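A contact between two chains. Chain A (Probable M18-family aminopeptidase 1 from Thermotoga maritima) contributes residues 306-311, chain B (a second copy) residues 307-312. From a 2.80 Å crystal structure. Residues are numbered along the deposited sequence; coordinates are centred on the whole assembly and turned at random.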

# COMPACT_ATOMS: atom_id res chain seq x y z
N ALA A 306 43.53 41.06 -37.01
CA ALA A 306 42.58 41.51 -35.99
C ALA A 306 43.27 42.44 -35.00
O ALA A 306 44.34 42.12 -34.47
CB ALA A 306 41.98 40.32 -35.26
N LYS A 307 42.67 43.60 -34.74
CA LYS A 307 43.29 44.53 -33.82
C LYS A 307 42.86 44.31 -32.37
O LYS A 307 43.69 43.96 -31.53
CB LYS A 307 43.02 45.97 -34.26
CG LYS A 307 44.07 46.96 -33.77
CD LYS A 307 45.48 46.42 -33.97
CE LYS A 307 45.75 46.01 -35.41
NZ LYS A 307 47.04 45.27 -35.56
N ASP A 308 41.57 44.51 -32.09
CA ASP A 308 41.04 44.34 -30.74
C ASP A 308 40.74 42.88 -30.41
O ASP A 308 40.85 42.47 -29.26
CB ASP A 308 39.77 45.17 -30.57
CG ASP A 308 39.36 45.31 -29.12
OD1 ASP A 308 39.14 44.27 -28.45
OD2 ASP A 308 39.26 46.45 -28.65
N SER A 309 40.34 42.12 -31.42
CA SER A 309 40.06 40.69 -31.26
C SER A 309 38.70 40.35 -30.64
O SER A 309 37.78 39.95 -31.34
CB SER A 309 41.17 40.03 -30.45
OG SER A 309 41.00 38.63 -30.38
N GLU A 310 38.59 40.49 -29.33
CA GLU A 310 37.34 40.20 -28.65
C GLU A 310 36.21 41.05 -29.25
O GLU A 310 35.06 40.63 -29.30
CB GLU A 310 37.46 40.47 -27.15
CG GLU A 310 36.42 39.76 -26.31
CD GLU A 310 36.36 38.27 -26.59
OE1 GLU A 310 37.44 37.64 -26.72
OE2 GLU A 310 35.25 37.71 -26.67
N PHE A 311 36.56 42.25 -29.72
CA PHE A 311 35.60 43.16 -30.32
C PHE A 311 35.27 42.77 -31.76
O PHE A 311 34.15 42.96 -32.23
CB PHE A 311 36.13 44.59 -30.29
CG PHE A 311 35.31 45.56 -31.10
CD1 PHE A 311 33.99 45.82 -30.76
CD2 PHE A 311 35.86 46.20 -32.20
CE1 PHE A 311 33.23 46.71 -31.51
CE2 PHE A 311 35.11 47.09 -32.96
CZ PHE A 311 33.79 47.35 -32.61
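Chain B (307-312) KDSEFV

No hydrogen bond joins these two acidic stretches, although oxygen meets oxygen again and again across the gap. The carboxylate of D308(B) lies against the backbone carbonyls of chain A: OD1 of D308(B) is 3.1 Å from O of D308(A), and OD2 of D308(B) is 3.2 Å from O of K307(A) and 3.4 Å from O of D308(A). All of these atoms are acceptors, so the short distances record packing, not bonding; OD2 of D308(B) finds its hydrogen bond elsewhere in the structure.

Both chains are copies of one protein and have the same backbone conformation. K307 and D308 are in loop, with phi/psi of -90/-64° and -82/-33°. S309 then turns to a positive phi, 79/-77°, and E310 has phi/psi of -57/-31°. In each copy a weak hydrogen bond spans the turn from N of E310 to O of D308, 3.0 Å long in both E310(A) to D308(A) and E310(B) to D308(B).

Chain B lies on chain A with like residues in register: CA of D308(B) is 6.0 Å from CA of D308(A), and CA of E310(B) is 6.5 Å from CA of E310(A). Between D308 and E310 the two backbones run in the same direction, nearly parallel. The D308(B) carboxylate lies against the segment from K307(A) to S309(A), and the two E310 residues form a second meeting point. The contact is small, burying 217 Å² with both sides summed.

The matching register does not make the contact symmetrical. The CA-to-CB bond of D308(B) points sideways, but with chi1 at -166° (t) its carboxylate comes nearer to chain A, and this residue has the largest covered area of either stretch, 59 Å². D308(A) has the same chi1, yet its CA-to-CB bond points away and its side chain comes no closer to the chain B stretch than 5.3 Å, OD1 of D308(A) to OD1 of D308(B); it meets D308(B) through its backbone carbonyl. S309(A) points toward chain B, placing its CB 2.9 Å from OD2 of D308(B), a tight approach, while its OG is 4.2 Å from CB of F311(B). S309(B) points sideways and makes no contact with the chain A stretch.

At the second meeting point, E310(A) and E310(B) both point toward the opposing stretch and share one rotamer, chi1 -160° (t) and chi2 53° (p). Their carboxylates end up near one another: OE1 of E310(A) stands 4.4 Å from OE2 of E310(B), two like charges close together with no bridging bond between them. OE2 of each glutamate is hydrogen-bonded elsewhere in the structure.

The flanks contribute little. K307(A) points away, and the end of K307(B) leads away as well, so neither lysine amine answers the acidic cluster within this contact. F311(A) and V312(B) are out of reach.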

# COMPACT_ATOMS: atom_id res chain seq x y z
N LYS B 307 49.27 43.18 -25.22
CA LYS B 307 48.70 44.06 -26.23
C LYS B 307 47.21 43.81 -26.46
O LYS B 307 46.39 44.69 -26.18
CB LYS B 307 49.48 43.94 -27.54
CG LYS B 307 49.38 45.18 -28.42
CD LYS B 307 49.57 46.46 -27.60
CE LYS B 307 50.87 46.45 -26.80
NZ LYS B 307 50.94 47.58 -25.83
N ASP B 308 46.87 42.62 -26.95
CA ASP B 308 45.47 42.27 -27.22
C ASP B 308 44.74 41.81 -25.96
O ASP B 308 43.54 42.02 -25.83
CB ASP B 308 45.40 41.18 -28.28
CG ASP B 308 44.01 41.00 -28.84
OD1 ASP B 308 43.07 40.73 -28.06
OD2 ASP B 308 43.86 41.14 -30.07
N SER B 309 45.46 41.16 -25.06
CA SER B 309 44.90 40.69 -23.79
C SER B 309 44.07 39.41 -23.87
O SER B 309 44.55 38.34 -23.48
CB SER B 309 44.05 41.81 -23.16
OG SER B 309 43.59 41.44 -21.88
N GLU B 310 42.84 39.51 -24.35
CA GLU B 310 41.99 38.34 -24.46
C GLU B 310 42.68 37.28 -25.32
O GLU B 310 42.50 36.08 -25.11
CB GLU B 310 40.64 38.72 -25.06
CG GLU B 310 39.53 37.71 -24.78
CD GLU B 310 39.39 37.40 -23.30
OE1 GLU B 310 39.46 38.34 -22.48
OE2 GLU B 310 39.21 36.21 -22.96
N PHE B 311 43.48 37.73 -26.28
CA PHE B 311 44.21 36.83 -27.18
C PHE B 311 45.45 36.25 -26.51
O PHE B 311 45.84 35.11 -26.78
CB PHE B 311 44.62 37.57 -28.45
CG PHE B 311 45.57 36.79 -29.32
CD1 PHE B 311 45.18 35.59 -29.89
CD2 PHE B 311 46.85 37.27 -29.56
CE1 PHE B 311 46.07 34.87 -30.69
CE2 PHE B 311 47.74 36.55 -30.35
CZ PHE B 311 47.35 35.35 -30.92
N VAL B 312 46.08 37.05 -25.65
CA VAL B 312 47.27 36.62 -24.93
C VAL B 312 46.85 35.65 -23.83
O VAL B 312 47.58 34.72 -23.48
CB VAL B 312 47.99 37.81 -24.29
CG1 VAL B 312 49.31 37.35 -23.69
CG2 VAL B 312 48.20 38.90 -25.33